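Local coordinates for protein putative phosphosugar isomerases (Salmonella typhimurium LT2, PDB 3FKJ) that probably acts as a phosphosugar isomerase that binds a carbohydrate derivative through its SIS (sugar isomerase) fold, though its exact substrate is not established, at residues 150-161 against 179-190; 292-301 against 313-324. All blocks are in the same frame, centred on the assembly; numbering follows the deposited sequence.

Contact 1: residues 150-161 against 179-190; sequences DPAQQKAAYSLW and LVSAFGRFSDVV
F183 lies flat against W161, and this offset stack is the centre of the contact between 150-161 and 179-190. The phenyl ring and the five-membered ring of the indole have centroids 3.8 Å apart and planes only 9° from parallel. CG of F183 comes within 3.2 Å of CZ2 of W161, a tight approach, and the phenyl ring reaches from there back over NE1. CB of A152, O of A157 and CD2 of L160 approach the phenyl ring obliquely, with CB of A157 beside CE1; the two alanines, with no more than a methyl to offer, let so broad a ring lie close to the backbone of the other segment. With CG anti to its own backbone N (chi1 -175°), L160 also brings CD2 to CD2 of L179, at 4.3 Å.

A second patch forms at the 3-10 turn 151-153. P151 rests CB 3.7 Å from CE2 of F186 and slides past V190, while its CD meets OG of S187. A rigid proline suits the start of such a turn.

The indole is anchored by its N-H. W161 NE1 donates to O of A152 at 2.9 Å, in the carbonyl plane on a lone pair but somewhat bent (138° at the hydrogen), which ties the indole to the 3-10 turn and fixes its rotation. D150 steadies that turn in its own way: OD2 accepts from Q153 NE2 through its anti lone pair, and OD1 takes a weak bond from N of A152. Farther out, H24 meets the indole, and F312 packs edge-to-face with F183.

Apolar and aromatic packing therefore joins the 3-10 turn and helix 155-161 to helices 179-184 and 186-190, while the bond from W161 NE1 to A152 O, inside 150-161, orients the indole for its stack.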
loop_
_atom_site.group_PDB
_atom_site.type_symbol
_atom_site.label_atom_id
_atom_site.label_comp_id
_atom_site.label_asym_id
_atom_site.label_seq_id
_atom_site.Cartn_x
_atom_site.Cartn_y
_atom_site.Cartn_z
ATOM N N ASP A 150 -27.166 -8.403 4.229
ATOM C CA ASP A 150 -27.127 -7.030 4.744
ATOM C C ASP A 150 -25.730 -6.501 4.524
ATOM O O ASP A 150 -24.811 -7.071 5.078
ATOM C CB ASP A 150 -27.417 -7.053 6.238
ATOM C CG ASP A 150 -27.526 -5.661 6.861
ATOM O OD1 ASP A 150 -27.518 -4.636 6.133
ATOM O OD2 ASP A 150 -27.634 -5.633 8.109
ATOM N N PRO A 151 -25.571 -5.449 3.684
ATOM C CA PRO A 151 -24.284 -4.783 3.443
ATOM C C PRO A 151 -23.589 -4.224 4.719
ATOM O O PRO A 151 -22.367 -4.285 4.835
ATOM C CB PRO A 151 -24.651 -3.648 2.479
ATOM C CG PRO A 151 -25.920 -4.045 1.874
ATOM C CD PRO A 151 -26.653 -4.836 2.883
ATOM N N ALA A 152 -24.375 -3.713 5.668
ATOM C CA ALA A 152 -23.864 -3.212 6.942
ATOM C C ALA A 152 -23.236 -4.322 7.804
ATOM O O ALA A 152 -22.599 -4.037 8.806
ATOM C CB ALA A 152 -25.038 -2.484 7.729
ATOM N N GLN A 153 -23.429 -5.581 7.429
ATOM C CA GLN A 153 -22.825 -6.741 8.127
ATOM C C GLN A 153 -21.774 -7.499 7.312
ATOM O O GLN A 153 -21.264 -8.546 7.733
ATOM C CB GLN A 153 -23.905 -7.717 8.507
ATOM C CG GLN A 153 -24.912 -7.142 9.424
ATOM C CD GLN A 153 -25.809 -8.196 9.915
ATOM O OE1 GLN A 153 -25.349 -9.182 10.493
ATOM N NE2 GLN A 153 -27.113 -8.037 9.662
ATOM N N GLN A 154 -21.420 -6.949 6.169
ATOM C CA GLN A 154 -20.312 -7.502 5.401
ATOM C C GLN A 154 -18.930 -7.149 5.950
ATOM O O GLN A 154 -18.759 -6.198 6.721
ATOM C CB GLN A 154 -20.467 -7.130 3.930
ATOM C CG GLN A 154 -21.670 -7.852 3.275
ATOM C CD GLN A 154 -21.973 -7.311 1.902
ATOM O OE1 GLN A 154 -21.604 -6.192 1.571
ATOM N NE2 GLN A 154 -22.638 -8.088 1.107
ATOM N N LYS A 155 -17.966 -7.983 5.575
ATOM C CA LYS A 155 -16.576 -7.935 6.096
ATOM C C LYS A 155 -15.986 -6.533 6.083
ATOM O O LYS A 155 -15.489 -6.089 7.094
ATOM C CB LYS A 155 -15.682 -8.863 5.277
ATOM C CG LYS A 155 -14.270 -9.055 5.805
ATOM C CD LYS A 155 -13.491 -10.109 5.006
ATOM C CE LYS A 155 -13.073 -9.662 3.618
ATOM N NZ LYS A 155 -12.646 -10.849 2.782
ATOM N N ALA A 156 -16.065 -5.830 4.946
ATOM C CA ALA A 156 -15.485 -4.490 4.841
ATOM C C ALA A 156 -16.239 -3.491 5.690
ATOM O O ALA A 156 -15.609 -2.591 6.278
ATOM C CB ALA A 156 -15.428 -4.020 3.374
ATOM N N ALA A 157 -17.579 -3.639 5.762
ATOM C CA ALA A 157 -18.409 -2.793 6.614
ATOM C C ALA A 157 -17.933 -2.841 8.087
ATOM O O ALA A 157 -17.901 -1.834 8.764
ATOM C CB ALA A 157 -19.877 -3.198 6.514
ATOM N N TYR A 158 -17.587 -4.031 8.571
ATOM C CA TYR A 158 -17.142 -4.207 9.958
ATOM C C TYR A 158 -15.820 -3.482 10.233
ATOM O O TYR A 158 -15.571 -3.051 11.357
ATOM C CB TYR A 158 -17.041 -5.697 10.299
ATOM C CG TYR A 158 -18.285 -6.282 10.950
ATOM C CD1 TYR A 158 -18.555 -6.074 12.295
ATOM C CD2 TYR A 158 -19.174 -7.048 10.227
ATOM C CE1 TYR A 158 -19.679 -6.637 12.907
ATOM C CE2 TYR A 158 -20.293 -7.588 10.818
ATOM C CZ TYR A 158 -20.547 -7.374 12.158
ATOM O OH TYR A 158 -21.662 -7.933 12.725
ATOM N N SER A 159 -14.992 -3.311 9.202
ATOM C CA SER A 159 -13.772 -2.527 9.370
ATOM C C SER A 159 -14.168 -1.106 9.782
ATOM O O SER A 159 -13.495 -0.504 10.611
ATOM C CB SER A 159 -12.861 -2.520 8.113
ATOM O OG SER A 159 -13.344 -1.677 7.077
ATOM N N LEU A 160 -15.271 -0.588 9.218
ATOM C CA LEU A 160 -15.651 0.800 9.473
ATOM C C LEU A 160 -16.371 0.897 10.814
ATOM O O LEU A 160 -16.153 1.840 11.558
ATOM C CB LEU A 160 -16.487 1.387 8.326
ATOM C CG LEU A 160 -16.848 2.890 8.445
ATOM C CD1 LEU A 160 -15.661 3.808 8.643
ATOM C CD2 LEU A 160 -17.668 3.342 7.275
ATOM N N TRP A 161 -17.212 -0.099 11.127
ATOM C CA TRP A 161 -17.880 -0.172 12.446
ATOM C C TRP A 161 -16.848 -0.198 13.588
ATOM O O TRP A 161 -16.960 0.540 14.559
ATOM C CB TRP A 161 -18.784 -1.410 12.556
ATOM C CG TRP A 161 -20.116 -1.312 11.826
ATOM C CD1 TRP A 161 -20.519 -2.064 10.782
ATOM C CD2 TRP A 161 -21.202 -0.419 12.126
ATOM N NE1 TRP A 161 -21.795 -1.712 10.395
ATOM C CE2 TRP A 161 -22.237 -0.693 11.199
ATOM C CE3 TRP A 161 -21.397 0.589 13.080
ATOM C CZ2 TRP A 161 -23.467 -0.010 11.209
ATOM C CZ3 TRP A 161 -22.608 1.287 13.072
ATOM C CH2 TRP A 161 -23.624 0.986 12.139
ATOM N N LEU A 179 -22.772 9.001 11.349
ATOM C CA LEU A 179 -22.218 7.865 10.621
ATOM C C LEU A 179 -23.080 6.619 10.877
ATOM O O LEU A 179 -23.303 5.824 9.974
ATOM C CB LEU A 179 -20.741 7.654 10.984
ATOM C CG LEU A 179 -19.850 6.800 10.052
ATOM C CD1 LEU A 179 -18.430 7.240 10.157
ATOM C CD2 LEU A 179 -19.961 5.330 10.365
ATOM N N VAL A 180 -23.595 6.488 12.100
ATOM C CA VAL A 180 -24.471 5.389 12.471
ATOM C C VAL A 180 -25.764 5.428 11.678
ATOM O O VAL A 180 -26.283 4.381 11.280
ATOM C CB VAL A 180 -24.783 5.396 13.987
ATOM C CG1 VAL A 180 -26.001 4.529 14.297
ATOM C CG2 VAL A 180 -23.554 4.939 14.801
ATOM N N SER A 181 -26.287 6.626 11.441
ATOM C CA SER A 181 -27.539 6.747 10.692
ATOM C C SER A 181 -27.223 6.707 9.193
ATOM O O SER A 181 -28.039 6.224 8.429
ATOM C CB SER A 181 -28.367 7.982 11.126
ATOM O OG SER A 181 -27.999 9.143 10.421
ATOM N N ALA A 182 -26.022 7.161 8.784
ATOM C CA ALA A 182 -25.539 6.933 7.406
ATOM C C ALA A 182 -25.516 5.435 7.120
ATOM O O ALA A 182 -26.009 4.988 6.093
ATOM C CB ALA A 182 -24.157 7.519 7.198
ATOM N N PHE A 183 -24.946 4.655 8.038
ATOM C CA PHE A 183 -24.927 3.177 7.904
ATOM C C PHE A 183 -26.344 2.579 7.854
ATOM O O PHE A 183 -26.552 1.521 7.243
ATOM C CB PHE A 183 -24.146 2.513 9.054
ATOM C CG PHE A 183 -22.871 1.802 8.631
ATOM C CD1 PHE A 183 -22.887 0.867 7.601
ATOM C CD2 PHE A 183 -21.680 1.999 9.342
ATOM C CE1 PHE A 183 -21.737 0.173 7.235
ATOM C CE2 PHE A 183 -20.487 1.330 8.968
ATOM C CZ PHE A 183 -20.520 0.418 7.919
ATOM N N GLY A 184 -27.303 3.231 8.519
ATOM C CA GLY A 184 -28.704 2.792 8.482
ATOM C C GLY A 184 -29.360 2.985 7.124
ATOM O O GLY A 184 -30.374 2.347 6.825
ATOM N N ARG A 185 -28.784 3.870 6.312
ATOM C CA ARG A 185 -29.271 4.155 4.973
ATOM C C ARG A 185 -28.508 3.373 3.912
ATOM O O ARG A 185 -28.829 3.427 2.717
ATOM C CB ARG A 185 -29.163 5.650 4.678
ATOM C CG ARG A 185 -30.263 6.465 5.316
ATOM C CD ARG A 185 -30.224 7.902 4.850
ATOM N NE ARG A 185 -29.140 8.639 5.488
ATOM C CZ ARG A 185 -29.153 9.058 6.752
ATOM N NH1 ARG A 185 -30.193 8.809 7.548
ATOM N NH2 ARG A 185 -28.110 9.727 7.234
ATOM N N PHE A 186 -27.513 2.630 4.356
ATOM C CA PHE A 186 -26.522 2.101 3.439
ATOM C C PHE A 186 -27.115 1.008 2.554
ATOM O O PHE A 186 -26.819 0.965 1.357
ATOM C CB PHE A 186 -25.303 1.580 4.192
ATOM C CG PHE A 186 -24.174 1.151 3.286
ATOM C CD1 PHE A 186 -23.615 2.048 2.363
ATOM C CD2 PHE A 186 -23.668 -0.145 3.342
ATOM C CE1 PHE A 186 -22.536 1.665 1.529
ATOM C CE2 PHE A 186 -22.629 -0.535 2.498
ATOM C CZ PHE A 186 -22.061 0.377 1.590
ATOM N N SER A 187 -27.943 0.143 3.143
ATOM C CA SER A 187 -28.535 -0.961 2.394
ATOM C C SER A 187 -29.393 -0.457 1.248
ATOM O O SER A 187 -29.328 -1.009 0.149
ATOM C CB SER A 187 -29.389 -1.867 3.276
ATOM O OG SER A 187 -30.015 -2.878 2.490
ATOM N N ASP A 188 -30.184 0.589 1.506
ATOM C CA ASP A 188 -30.999 1.197 0.457
ATOM C C ASP A 188 -30.151 1.822 -0.632
ATOM O O ASP A 188 -30.466 1.674 -1.818
ATOM C CB ASP A 188 -31.935 2.265 1.023
ATOM C CG ASP A 188 -33.105 1.655 1.825
ATOM O OD1 ASP A 188 -33.330 0.382 1.805
ATOM O OD2 ASP A 188 -33.735 2.479 2.532
ATOM N N VAL A 189 -29.074 2.504 -0.239
ATOM C CA VAL A 189 -28.154 3.083 -1.227
ATOM C C VAL A 189 -27.481 1.970 -2.064
ATOM O O VAL A 189 -27.454 2.057 -3.301
ATOM C CB VAL A 189 -27.139 4.079 -0.581
ATOM C CG1 VAL A 189 -25.929 4.338 -1.502
ATOM C CG2 VAL A 189 -27.849 5.398 -0.244
ATOM N N VAL A 190 -26.970 0.922 -1.407
ATOM C CA VAL A 190 -26.368 -0.212 -2.128
ATOM C C VAL A 190 -27.352 -0.806 -3.151
ATOM O O VAL A 190 -27.022 -0.951 -4.332
ATOM C CB VAL A 190 -25.782 -1.295 -1.160
ATOM C CG1 VAL A 190 -25.531 -2.624 -1.899
ATOM C CG2 VAL A 190 -24.432 -0.796 -0.500
#

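Contact 2: residues 292-301 against 313-324; sequences QLIDADKLGI and CGLLHNCVLDVY. With SCN (thiocyanate ion), chain C.
Strand 292-295 and helix 313-324 run at 130° to each other, their axes 10.0 Å apart at closest approach, and the two backbones come nearest at A296 and C313. The strand is an outer one of the parallel sheet, bonded through its backbone to strand 263-268, and the helix packs on one face of that sheet.

Q292 and I294 point to the helix, and NE2 of Q292 lies 3.4 Å from CE2 of Y324, oblique to the ring. I294 sets CD1 over one face of the Y324 ring, a CH-pi contact 3.9 Å from the centroid and 16° off the ring normal. Its CG2, anti to the backbone N (chi1 -56° turns CG1 to the tyrosine), touches CG1 of V320. A branched residue thus touches tyrosine and valine, one with each arm. O of I294 lies 3.1 Å from CE1 of H317, at the imidazole edge, near its plane, while H317 NE2 bonds to O of Q268.

Past the strand, A296 is small enough to set CB 3.6 Å from SG of C313. L299 and V320 meet tip to tip, CD1 to CG2 at 3.7 Å, and I301 lays CG1 against CD2 of L316 at 3.5 Å. An Asx turn, D297 N to OD1 of D295, shapes this bend, and R274 pairs with the same aspartate.

Beside the aliphatic core, the buried polar ends are matched: D200 OD2 is hydrogen-bonded to both Q292 NE2 and Y324 OH, consistent with an ionised carboxylate, and R203 holds Q292 OE1.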
loop_
_atom_site.group_PDB
_atom_site.type_symbol
_atom_site.label_atom_id
_atom_site.label_comp_id
_atom_site.label_asym_id
_atom_site.label_seq_id
_atom_site.Cartn_x
_atom_site.Cartn_y
_atom_site.Cartn_z
ATOM N N GLN A 292 -13.562 3.297 -17.985
ATOM C CA GLN A 292 -14.830 3.002 -17.317
ATOM C C GLN A 292 -14.793 3.792 -16.024
ATOM O O GLN A 292 -13.948 3.533 -15.141
ATOM C CB GLN A 292 -14.969 1.517 -16.990
ATOM C CG GLN A 292 -16.197 1.167 -16.114
ATOM C CD GLN A 292 -17.509 1.396 -16.860
ATOM O OE1 GLN A 292 -17.568 1.222 -18.064
ATOM N NE2 GLN A 292 -18.551 1.807 -16.144
ATOM N N LEU A 293 -15.666 4.781 -15.931
ATOM C CA LEU A 293 -15.811 5.560 -14.722
ATOM C C LEU A 293 -16.925 4.966 -13.868
ATOM O O LEU A 293 -18.012 4.725 -14.353
ATOM C CB LEU A 293 -16.120 7.013 -15.079
ATOM C CG LEU A 293 -16.172 8.030 -13.933
ATOM C CD1 LEU A 293 -14.912 8.024 -13.063
ATOM C CD2 LEU A 293 -16.422 9.395 -14.534
ATOM N N ILE A 294 -16.642 4.708 -12.598
ATOM C CA ILE A 294 -17.690 4.368 -11.629
ATOM C C ILE A 294 -17.618 5.396 -10.508
ATOM O O ILE A 294 -16.673 5.407 -9.730
ATOM C CB ILE A 294 -17.520 2.935 -11.098
ATOM C CG1 ILE A 294 -17.503 1.942 -12.295
ATOM C CG2 ILE A 294 -18.639 2.617 -10.114
ATOM C CD1 ILE A 294 -17.208 0.505 -11.947
ATOM N N ASP A 295 -18.624 6.273 -10.446
ATOM C CA ASP A 295 -18.580 7.440 -9.575
ATOM C C ASP A 295 -19.479 7.252 -8.363
ATOM O O ASP A 295 -20.702 7.139 -8.518
ATOM C CB ASP A 295 -19.010 8.694 -10.359
ATOM C CG ASP A 295 -18.878 9.986 -9.530
ATOM O OD1 ASP A 295 -18.392 9.925 -8.364
ATOM O OD2 ASP A 295 -19.240 11.067 -10.051
ATOM N N ALA A 296 -18.890 7.260 -7.155
ATOM C CA ALA A 296 -19.699 7.109 -5.930
ATOM C C ALA A 296 -20.808 8.171 -5.833
ATOM O O ALA A 296 -21.943 7.856 -5.467
ATOM C CB ALA A 296 -18.831 7.130 -4.690
ATOM N N ASP A 297 -20.469 9.419 -6.167
ATOM C CA ASP A 297 -21.415 10.542 -6.079
ATOM C C ASP A 297 -22.641 10.407 -6.968
ATOM O O ASP A 297 -23.678 10.961 -6.639
ATOM C CB ASP A 297 -20.722 11.882 -6.379
ATOM C CG ASP A 297 -20.516 12.746 -5.128
ATOM O OD1 ASP A 297 -21.230 12.522 -4.127
ATOM O OD2 ASP A 297 -19.648 13.662 -5.152
ATOM N N LYS A 298 -22.524 9.700 -8.086
ATOM C CA LYS A 298 -23.660 9.445 -8.972
ATOM C C LYS A 298 -24.509 8.299 -8.460
ATOM O O LYS A 298 -25.671 8.185 -8.809
ATOM C CB LYS A 298 -23.198 9.124 -10.401
ATOM C CG LYS A 298 -23.208 10.295 -11.365
ATOM C CD LYS A 298 -22.602 11.551 -10.755
ATOM C CE LYS A 298 -22.401 12.639 -11.800
ATOM N NZ LYS A 298 -21.641 13.799 -11.247
ATOM N N LEU A 299 -23.934 7.439 -7.638
ATOM C CA LEU A 299 -24.640 6.251 -7.179
ATOM C C LEU A 299 -25.175 6.418 -5.755
ATOM O O LEU A 299 -25.471 5.427 -5.081
ATOM C CB LEU A 299 -23.726 5.015 -7.284
ATOM C CG LEU A 299 -23.136 4.744 -8.668
ATOM C CD1 LEU A 299 -22.038 3.684 -8.574
ATOM C CD2 LEU A 299 -24.231 4.347 -9.649
ATOM N N GLY A 300 -25.283 7.663 -5.289
ATOM C CA GLY A 300 -26.060 7.964 -4.081
ATOM C C GLY A 300 -25.293 8.002 -2.767
ATOM O O GLY A 300 -25.859 7.750 -1.695
ATOM N N ILE A 301 -24.003 8.321 -2.838
ATOM C CA ILE A 301 -23.248 8.615 -1.627
ATOM C C ILE A 301 -23.794 9.861 -0.929
ATOM O O ILE A 301 -23.770 9.907 0.301
ATOM C CB ILE A 301 -21.717 8.710 -1.890
ATOM C CG1 ILE A 301 -21.093 7.328 -1.735
ATOM C CG2 ILE A 301 -21.029 9.668 -0.925
ATOM C CD1 ILE A 301 -20.816 6.903 -0.297
ATOM N N CYS A 313 -17.406 5.376 0.528
ATOM C CA CYS A 313 -17.124 5.217 -0.906
ATOM C C CYS A 313 -16.525 3.854 -1.245
ATOM O O CYS A 313 -16.935 3.253 -2.213
ATOM C CB CYS A 313 -16.223 6.326 -1.439
ATOM S SG CYS A 313 -17.098 7.893 -1.632
ATOM N N GLY A 314 -15.588 3.365 -0.439
ATOM C CA GLY A 314 -14.953 2.077 -0.732
ATOM C C GLY A 314 -15.960 0.945 -0.625
ATOM O O GLY A 314 -16.029 0.089 -1.478
ATOM N N LEU A 315 -16.727 0.952 0.458
ATOM C CA LEU A 315 -17.786 -0.018 0.680
ATOM C C LEU A 315 -18.822 -0.031 -0.444
ATOM O O LEU A 315 -19.217 -1.078 -0.932
ATOM C CB LEU A 315 -18.487 0.279 1.993
ATOM C CG LEU A 315 -17.712 0.130 3.293
ATOM C CD1 LEU A 315 -18.648 0.461 4.436
ATOM C CD2 LEU A 315 -17.166 -1.272 3.436
ATOM N N LEU A 316 -19.226 1.145 -0.886
ATOM C CA LEU A 316 -20.153 1.198 -2.013
ATOM C C LEU A 316 -19.557 0.619 -3.303
ATOM O O LEU A 316 -20.253 -0.127 -4.020
ATOM C CB LEU A 316 -20.638 2.635 -2.225
ATOM C CG LEU A 316 -21.634 2.877 -3.362
ATOM C CD1 LEU A 316 -22.946 2.147 -3.135
ATOM C CD2 LEU A 316 -21.864 4.367 -3.486
ATOM N N HIS A 317 -18.306 0.992 -3.632
ATOM C CA HIS A 317 -17.669 0.464 -4.839
ATOM C C HIS A 317 -17.591 -1.060 -4.776
ATOM O O HIS A 317 -17.911 -1.694 -5.737
ATOM C CB HIS A 317 -16.253 1.034 -5.059
ATOM C CG HIS A 317 -16.225 2.454 -5.546
ATOM N ND1 HIS A 317 -16.759 2.844 -6.754
ATOM C CD2 HIS A 317 -15.706 3.575 -4.989
ATOM C CE1 HIS A 317 -16.577 4.143 -6.913
ATOM N NE2 HIS A 317 -15.949 4.611 -5.855
ATOM N N ASN A 318 -17.177 -1.645 -3.641
ATOM C CA ASN A 318 -17.104 -3.101 -3.513
ATOM C C ASN A 318 -18.444 -3.724 -3.960
ATOM O O ASN A 318 -18.477 -4.675 -4.726
ATOM C CB ASN A 318 -16.852 -3.552 -2.052
ATOM C CG ASN A 318 -15.422 -3.327 -1.535
ATOM O OD1 ASN A 318 -14.466 -3.054 -2.270
ATOM N ND2 ASN A 318 -15.276 -3.515 -0.226
ATOM N N CYS A 319 -19.545 -3.156 -3.501
ATOM C CA CYS A 319 -20.869 -3.663 -3.841
ATOM C C CYS A 319 -21.283 -3.437 -5.299
ATOM O O CYS A 319 -21.819 -4.340 -5.939
ATOM C CB CYS A 319 -21.922 -3.058 -2.905
ATOM S SG CYS A 319 -21.661 -3.450 -1.157
ATOM N N VAL A 320 -21.039 -2.240 -5.813
ATOM C CA VAL A 320 -21.450 -1.887 -7.172
ATOM C C VAL A 320 -20.672 -2.735 -8.180
ATOM O O VAL A 320 -21.225 -3.168 -9.190
ATOM C CB VAL A 320 -21.265 -0.360 -7.437
ATOM C CG1 VAL A 320 -21.183 -0.056 -8.932
ATOM C CG2 VAL A 320 -22.403 0.448 -6.756
ATOM N N LEU A 321 -19.395 -2.995 -7.872
ATOM C CA LEU A 321 -18.520 -3.809 -8.716
ATOM C C LEU A 321 -19.008 -5.238 -8.904
ATOM O O LEU A 321 -18.745 -5.828 -9.948
ATOM C CB LEU A 321 -17.052 -3.799 -8.180
ATOM C CG LEU A 321 -16.197 -2.569 -8.509
ATOM C CD1 LEU A 321 -14.927 -2.521 -7.658
ATOM C CD2 LEU A 321 -15.872 -2.515 -10.006
ATOM N N ASP A 322 -19.722 -5.796 -7.924
ATOM C CA ASP A 322 -20.306 -7.151 -8.055
ATOM C C ASP A 322 -21.091 -7.267 -9.339
ATOM O O ASP A 322 -21.076 -8.321 -9.985
ATOM C CB ASP A 322 -21.222 -7.509 -6.878
ATOM C CG ASP A 322 -20.458 -7.988 -5.635
ATOM O OD1 ASP A 322 -19.282 -8.370 -5.745
ATOM O OD2 ASP A 322 -21.047 -8.004 -4.533
ATOM N N VAL A 323 -21.741 -6.168 -9.720
ATOM C CA VAL A 323 -22.609 -6.152 -10.907
ATOM C C VAL A 323 -21.742 -6.186 -12.159
ATOM O O VAL A 323 -21.955 -7.013 -13.030
ATOM C CB VAL A 323 -23.604 -4.923 -10.918
ATOM C CG1 VAL A 323 -24.531 -4.960 -12.164
ATOM C CG2 VAL A 323 -24.403 -4.861 -9.597
ATOM N N TYR A 324 -20.732 -5.317 -12.223
ATOM C CA TYR A 324 -19.843 -5.301 -13.369
ATOM C C TYR A 324 -19.084 -6.616 -13.490
ATOM O O TYR A 324 -18.921 -7.112 -14.586
ATOM C CB TYR A 324 -18.856 -4.148 -13.276
ATOM C CG TYR A 324 -19.487 -2.802 -13.452
ATOM C CD1 TYR A 324 -20.051 -2.141 -12.374
ATOM C CD2 TYR A 324 -19.517 -2.186 -14.697
ATOM C CE1 TYR A 324 -20.645 -0.901 -12.524
ATOM C CE2 TYR A 324 -20.095 -0.947 -14.852
ATOM C CZ TYR A 324 -20.662 -0.301 -13.761
ATOM O OH TYR A 324 -21.250 0.954 -13.896
HETATM S S SCN C . -20.026 -3.274 2.305
HETATM C C SCN C . -18.782 -4.218 1.468
HETATM N N SCN C . -17.943 -4.829 0.934
#

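Helix 313-324 is the bridge between the two contacts, whose centres lie 14 Å apart. Contact 2 uses its sheet-facing side, while L315, on another side, packs against contact 1: CD2 of L315 is 3.3 Å from CB of A156, and its CB is 3.6 Å from CZ of F186. A second junction brings CG2 of V189 to 3.4 Å from O of G300. A thiocyanate ion, probably from the crystallisation liquor, sits near this seam, accepting a 3.2 Å hydrogen bond at its N from ND2 of N318, with the side chain of F186 about 4 Å from the ion. Any link between this spot and a sugar-binding pocket remains unproven.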